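PDB 4DKW: terminase, large subunit from Enterobacteria phage P22, which powers ATP-driven translocation of viral DNA into empty capsids and, through the nuclease domain seen here, cuts the genome to start and end packaging. Local coordinates for residues F20-H25 with Q44-K49; Q40-L45 with A107-L112. All coordinates share one frame; numbering follows the deposited sequence.

Contact 1 of 2, residues F20-H25 with Q44-K49; sequences FECPDH and QLWWDK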
loop_
_atom_site.group_PDB
_atom_site.type_symbol
_atom_site.label_atom_id
_atom_site.label_comp_id
_atom_site.label_asym_id
_atom_site.label_seq_id
_atom_site.Cartn_x
_atom_site.Cartn_y
_atom_site.Cartn_z
ATOM N N PHE A 20 0.628 13.962 -11.459
ATOM C CA PHE A 20 1.582 15.044 -11.601
ATOM C C PHE A 20 2.941 14.446 -11.309
ATOM O O PHE A 20 3.033 13.306 -10.831
ATOM C CB PHE A 20 1.265 16.190 -10.621
ATOM C CG PHE A 20 1.170 15.758 -9.165
ATOM C CD1 PHE A 20 2.288 15.799 -8.328
ATOM C CD2 PHE A 20 -0.044 15.333 -8.631
ATOM C CE1 PHE A 20 2.209 15.408 -7.010
ATOM C CE2 PHE A 20 -0.136 14.937 -7.299
ATOM C CZ PHE A 20 0.996 14.972 -6.488
ATOM N N GLU A 21 3.999 15.192 -11.603
ATOM C CA GLU A 21 5.346 14.737 -11.271
ATOM C C GLU A 21 5.696 15.040 -9.819
ATOM O O GLU A 21 5.368 16.108 -9.293
ATOM C CB GLU A 21 6.376 15.372 -12.199
ATOM C CG GLU A 21 6.412 14.774 -13.585
ATOM C CD GLU A 21 7.557 15.331 -14.398
ATOM O OE1 GLU A 21 8.480 15.925 -13.791
ATOM O OE2 GLU A 21 7.533 15.180 -15.639
ATOM N N CYS A 22 6.372 14.095 -9.174
ATOM C CA CYS A 22 6.731 14.247 -7.766
ATOM C C CYS A 22 7.700 15.409 -7.524
ATOM O O CYS A 22 8.823 15.405 -8.039
ATOM C CB CYS A 22 7.355 12.954 -7.234
ATOM S SG CYS A 22 7.549 12.966 -5.458
ATOM N N PRO A 23 7.269 16.409 -6.733
ATOM C CA PRO A 23 8.187 17.486 -6.344
ATOM C C PRO A 23 9.364 16.933 -5.526
ATOM O O PRO A 23 9.228 15.917 -4.839
ATOM C CB PRO A 23 7.306 18.397 -5.478
ATOM C CG PRO A 23 5.904 18.098 -5.907
ATOM C CD PRO A 23 5.905 16.629 -6.223
ATOM N N ASP A 24 10.504 17.606 -5.621
ATOM C CA ASP A 24 11.729 17.213 -4.936
ATOM C C ASP A 24 11.576 16.997 -3.432
ATOM O O ASP A 24 12.260 16.164 -2.844
ATOM C CB ASP A 24 12.799 18.285 -5.161
ATOM C CG ASP A 24 13.671 17.995 -6.361
ATOM O OD1 ASP A 24 13.397 17.001 -7.065
ATOM O OD2 ASP A 24 14.632 18.764 -6.595
ATOM N N HIS A 25 10.698 17.763 -2.809
ATOM C CA HIS A 25 10.575 17.777 -1.362
ATOM C C HIS A 25 9.512 16.811 -0.844
ATOM O O HIS A 25 9.302 16.727 0.361
ATOM C CB HIS A 25 10.234 19.195 -0.879
ATOM C CG HIS A 25 9.069 19.801 -1.600
ATOM N ND1 HIS A 25 8.214 20.721 -1.052
ATOM C CD2 HIS A 25 8.614 19.610 -2.824
ATOM C CE1 HIS A 25 7.290 21.054 -1.916
ATOM N NE2 HIS A 25 7.493 20.393 -3.008
ATOM N N GLN A 44 3.079 2.655 -4.718
ATOM C CA GLN A 44 3.958 3.752 -4.345
ATOM C C GLN A 44 3.116 4.900 -3.812
ATOM O O GLN A 44 2.141 5.327 -4.433
ATOM C CB GLN A 44 4.833 4.226 -5.515
ATOM C CG GLN A 44 5.788 5.360 -5.133
ATOM C CD GLN A 44 6.815 5.645 -6.209
ATOM O OE1 GLN A 44 6.705 6.626 -6.942
ATOM N NE2 GLN A 44 7.818 4.780 -6.316
ATOM N N LEU A 45 3.514 5.392 -2.651
ATOM C CA LEU A 45 2.804 6.438 -1.974
ATOM C C LEU A 45 3.722 7.649 -1.897
ATOM O O LEU A 45 4.913 7.512 -1.606
ATOM C CB LEU A 45 2.464 5.922 -0.577
ATOM C CG LEU A 45 1.476 6.601 0.351
ATOM C CD1 LEU A 45 0.079 6.684 -0.280
ATOM C CD2 LEU A 45 1.452 5.800 1.639
ATOM N N TRP A 46 3.190 8.833 -2.188
ATOM C CA TRP A 46 3.957 10.059 -2.008
ATOM C C TRP A 46 3.388 10.793 -0.814
ATOM O O TRP A 46 2.170 10.798 -0.609
ATOM C CB TRP A 46 3.877 10.958 -3.238
ATOM C CG TRP A 46 4.414 10.343 -4.481
ATOM C CD1 TRP A 46 5.119 9.179 -4.588
ATOM C CD2 TRP A 46 4.286 10.862 -5.810
ATOM N NE1 TRP A 46 5.445 8.943 -5.901
ATOM C CE2 TRP A 46 4.948 9.960 -6.671
ATOM C CE3 TRP A 46 3.685 12.007 -6.352
ATOM C CZ2 TRP A 46 5.009 10.166 -8.053
ATOM C CZ3 TRP A 46 3.753 12.210 -7.724
ATOM C CH2 TRP A 46 4.410 11.293 -8.558
ATOM N N TRP A 47 4.274 11.392 -0.024
ATOM C CA TRP A 47 3.887 12.131 1.175
ATOM C C TRP A 47 4.448 13.561 1.132
ATOM O O TRP A 47 5.659 13.774 1.165
ATOM C CB TRP A 47 4.387 11.408 2.432
ATOM C CG TRP A 47 3.878 11.977 3.718
ATOM C CD1 TRP A 47 2.834 12.846 3.881
ATOM C CD2 TRP A 47 4.378 11.695 5.035
ATOM N NE1 TRP A 47 2.664 13.139 5.215
ATOM C CE2 TRP A 47 3.588 12.449 5.941
ATOM C CE3 TRP A 47 5.403 10.895 5.527
ATOM C CZ2 TRP A 47 3.811 12.406 7.334
ATOM C CZ3 TRP A 47 5.620 10.861 6.900
ATOM C CH2 TRP A 47 4.828 11.612 7.786
ATOM N N ASP A 48 3.548 14.526 1.033
ATOM C CA ASP A 48 3.870 15.924 1.216
ATOM C C ASP A 48 3.808 16.134 2.722
ATOM O O ASP A 48 2.721 16.218 3.279
ATOM C CB ASP A 48 2.798 16.779 0.503
ATOM C CG ASP A 48 3.069 18.278 0.595
ATOM O OD1 ASP A 48 3.894 18.694 1.436
ATOM O OD2 ASP A 48 2.452 19.043 -0.171
ATOM N N LYS A 49 4.957 16.206 3.390
ATOM C CA LYS A 49 4.966 16.399 4.845
ATOM C C LYS A 49 4.591 17.796 5.294
ATOM O O LYS A 49 4.143 17.978 6.421
ATOM C CB LYS A 49 6.323 16.050 5.444
ATOM C CG LYS A 49 6.701 14.587 5.331
ATOM C CD LYS A 49 7.854 14.265 6.266
ATOM C CE LYS A 49 8.371 12.877 6.005
ATOM N NZ LYS A 49 9.566 12.564 6.814
HETATM O O HOH W 1 7.372 17.491 2.361
#
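Cys22 sets its CB and SG over one face of the Trp46 indole, while Phe20 meets the same side chain from another direction, so one large ring receives two residues of a loop that has no regular secondary structure. The tight half of the contact is here. Cys22 CB stands 3.5 Å from the centroid of the six-membered ring and only 7° off its normal, a CH-pi contact over the face. With chi1 of -170°, SG is carried away from the backbone N and back across the same face, where it makes a sulfur-aromatic contact at 4.1 Å from that centroid. Phe20 supplies an offset edge-to-face pair: the indole directs its edge at the phenyl face, with the planes at 71° and CE1 of Phe20 3.6 Å from CZ3 of Trp46. The carbonyl O of Phe20 also sits at the indole rim, 3.3 Å from CH2 of Trp46 and near the ring plane. At the far end of the indole, NE1 of Trp46 donates an almost straight bond of 2.8 Å to OE1 of Gln44, two residues back on the strand, which helps to fix the ring's rotation. Val28 adds to the packing around this tryptophan.

Towards His25 and Lys49 the character changes. These two exposed residues do not touch directly; a water bridges them, donating to His25 O and accepting from Lys49 N, each at 2.9 Å. The contrast illustrates how a loop can be pinned at a few side chains while its exposed end is joined through a water. What results is an aromatic cluster of Phe20, Trp46, Tyr55 and Phe144 that packs the loop before strand 27-33 against the later part of strand 40-48, in the central mixed sheet of the RNase H-like nuclease fold, away from the metal site.

Contact 2 of 2, residues Q40-L45 with A107-L112; sequences QAHIQL and AGFSML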
loop_
_atom_site.group_PDB
_atom_site.type_symbol
_atom_site.label_atom_id
_atom_site.label_comp_id
_atom_site.label_asym_id
_atom_site.label_seq_id
_atom_site.Cartn_x
_atom_site.Cartn_y
_atom_site.Cartn_z
ATOM N N GLN A 40 -0.834 -10.371 -5.944
ATOM C CA GLN A 40 0.079 -9.528 -5.189
ATOM C C GLN A 40 -0.148 -8.067 -5.595
ATOM O O GLN A 40 -0.722 -7.785 -6.656
ATOM C CB GLN A 40 1.532 -9.939 -5.436
ATOM C CG GLN A 40 2.039 -9.687 -6.846
ATOM C CD GLN A 40 3.518 -9.996 -6.978
ATOM O OE1 GLN A 40 4.364 -9.277 -6.440
ATOM N NE2 GLN A 40 3.839 -11.076 -7.679
ATOM N N ALA A 41 0.280 -7.140 -4.746
ATOM C CA ALA A 41 0.237 -5.722 -5.092
ATOM C C ALA A 41 1.539 -5.024 -4.719
ATOM O O ALA A 41 2.104 -5.273 -3.655
ATOM C CB ALA A 41 -0.954 -5.028 -4.420
ATOM N N HIS A 42 2.024 -4.167 -5.607
ATOM C CA HIS A 42 3.112 -3.262 -5.261
ATOM C C HIS A 42 2.641 -1.833 -5.518
ATOM O O HIS A 42 2.179 -1.526 -6.619
ATOM C CB HIS A 42 4.363 -3.563 -6.092
ATOM C CG HIS A 42 5.600 -2.895 -5.573
ATOM N ND1 HIS A 42 6.414 -3.479 -4.628
ATOM C CD2 HIS A 42 6.137 -1.684 -5.840
ATOM C CE1 HIS A 42 7.411 -2.657 -4.347
ATOM N NE2 HIS A 42 7.271 -1.567 -5.072
ATOM N N ILE A 43 2.742 -0.968 -4.509
ATOM C CA ILE A 43 2.237 0.402 -4.624
ATOM C C ILE A 43 3.323 1.413 -4.326
ATOM O O ILE A 43 4.352 1.080 -3.750
ATOM C CB ILE A 43 1.027 0.670 -3.684
ATOM C CG1 ILE A 43 1.428 0.551 -2.204
ATOM C CG2 ILE A 43 -0.125 -0.290 -4.011
ATOM C CD1 ILE A 43 1.921 1.865 -1.502
ATOM N N GLN A 44 3.079 2.655 -4.718
ATOM C CA GLN A 44 3.958 3.752 -4.345
ATOM C C GLN A 44 3.116 4.900 -3.812
ATOM O O GLN A 44 2.141 5.327 -4.433
ATOM C CB GLN A 44 4.833 4.226 -5.515
ATOM C CG GLN A 44 5.788 5.360 -5.133
ATOM C CD GLN A 44 6.815 5.645 -6.209
ATOM O OE1 GLN A 44 6.705 6.626 -6.942
ATOM N NE2 GLN A 44 7.818 4.780 -6.316
ATOM N N LEU A 45 3.514 5.392 -2.651
ATOM C CA LEU A 45 2.804 6.438 -1.974
ATOM C C LEU A 45 3.722 7.649 -1.897
ATOM O O LEU A 45 4.913 7.512 -1.606
ATOM C CB LEU A 45 2.464 5.922 -0.577
ATOM C CG LEU A 45 1.476 6.601 0.351
ATOM C CD1 LEU A 45 0.079 6.684 -0.280
ATOM C CD2 LEU A 45 1.452 5.800 1.639
ATOM N N ALA A 107 15.408 -10.011 -5.935
ATOM C CA ALA A 107 14.874 -9.605 -7.232
ATOM C C ALA A 107 15.190 -8.141 -7.548
ATOM O O ALA A 107 15.075 -7.707 -8.693
ATOM C CB ALA A 107 13.370 -9.854 -7.291
ATOM N N GLY A 108 15.583 -7.381 -6.532
ATOM C CA GLY A 108 16.027 -6.015 -6.748
ATOM C C GLY A 108 15.322 -4.952 -5.918
ATOM O O GLY A 108 15.739 -3.790 -5.884
ATOM N N PHE A 109 14.243 -5.333 -5.252
ATOM C CA PHE A 109 13.512 -4.370 -4.451
ATOM C C PHE A 109 14.299 -3.974 -3.202
ATOM O O PHE A 109 14.998 -4.804 -2.602
ATOM C CB PHE A 109 12.170 -4.940 -4.018
ATOM C CG PHE A 109 11.172 -5.110 -5.130
ATOM C CD1 PHE A 109 10.422 -4.031 -5.582
ATOM C CD2 PHE A 109 10.949 -6.357 -5.696
ATOM C CE1 PHE A 109 9.490 -4.185 -6.592
ATOM C CE2 PHE A 109 10.016 -6.518 -6.711
ATOM C CZ PHE A 109 9.288 -5.431 -7.156
ATOM N N SER A 110 14.175 -2.706 -2.810
ATOM C CA SER A 110 14.768 -2.223 -1.566
ATOM C C SER A 110 13.832 -2.495 -0.387
ATOM O O SER A 110 13.204 -1.594 0.170
ATOM C CB SER A 110 15.094 -0.735 -1.682
ATOM O OG SER A 110 15.883 -0.493 -2.835
ATOM N N MET A 111 13.739 -3.762 -0.023
ATOM C CA MET A 111 12.854 -4.198 1.039
ATOM C C MET A 111 13.349 -3.693 2.393
ATOM O O MET A 111 14.529 -3.799 2.701
ATOM C CB MET A 111 12.761 -5.719 0.994
ATOM C CG MET A 111 12.184 -6.207 -0.338
ATOM S SD MET A 111 10.414 -6.075 -0.266
ATOM C CE MET A 111 9.854 -5.960 -1.941
ATOM N N LEU A 112 12.448 -3.105 3.177
ATOM C CA LEU A 112 12.786 -2.640 4.521
ATOM C C LEU A 112 13.117 -3.836 5.435
ATOM O O LEU A 112 12.579 -4.932 5.253
ATOM C CB LEU A 112 11.651 -1.782 5.104
ATOM C CG LEU A 112 11.577 -0.344 4.570
ATOM C CD1 LEU A 112 10.253 0.335 4.909
ATOM C CD2 LEU A 112 12.740 0.480 5.100
#
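His42 and Phe109 pair their rings within the RNase H-like nuclease fold, where a long strand of the central sheet faces the segment that follows helix 97-107. The two rings meet obliquely: their planes are inclined at 37° and the centroids are 4.7 Å apart. CE1 of Phe109 lies over one face of the imidazole, displaced toward its rim, and the CD1-CE1 side of the phenyl ring does the touching. A first torsion of -167° places the imidazole opposite the backbone N of His42 and sends it off the strand to meet the incoming phenyl ring.

The histidine is a good example of a buried ring held by its polar atoms as well as by its face. Its NE2 is hydrogen-bonded to Asp30 and its ND1 to Gln32, both on the adjacent strand 27-33, so the imidazole has a partner at each nitrogen and its rotation is restrained. Trp71 meets Phe109 edge-to-face, and Val74 of helix 67-78 touches both rings. Before the phenylalanine, Gly108 closes helix 97-107 with a Schellman motif. The side chain of His42 is about 8 Å from that of the magnesium-binding Asp33. At the aromatic junction itself, His42 CE1 is 3.4 Å from Phe109 CE1 and 3.5 Å from Phe109 CD1.

Both contacts draw on strand 40-48 of the central mixed sheet, and their centres lie about 17 Å apart. The two segments on it overlap at Gln44 and Leu45, while the touching residues are Trp46 in contact 1 and His42 in contact 2. Along the chain, loop 20-25 comes first, then the shared strand; segment 107-112 follows much later, after helix 97-107. A single strand thus joins a preceding loop near its later part and, near its earlier part, the segment around strand 110-111 of the same sheet. Asp30 of neighbouring strand 27-33 also serves Gln44. Contact 2 lies nearer the catalytic magnesium site; contact 1 is away from it.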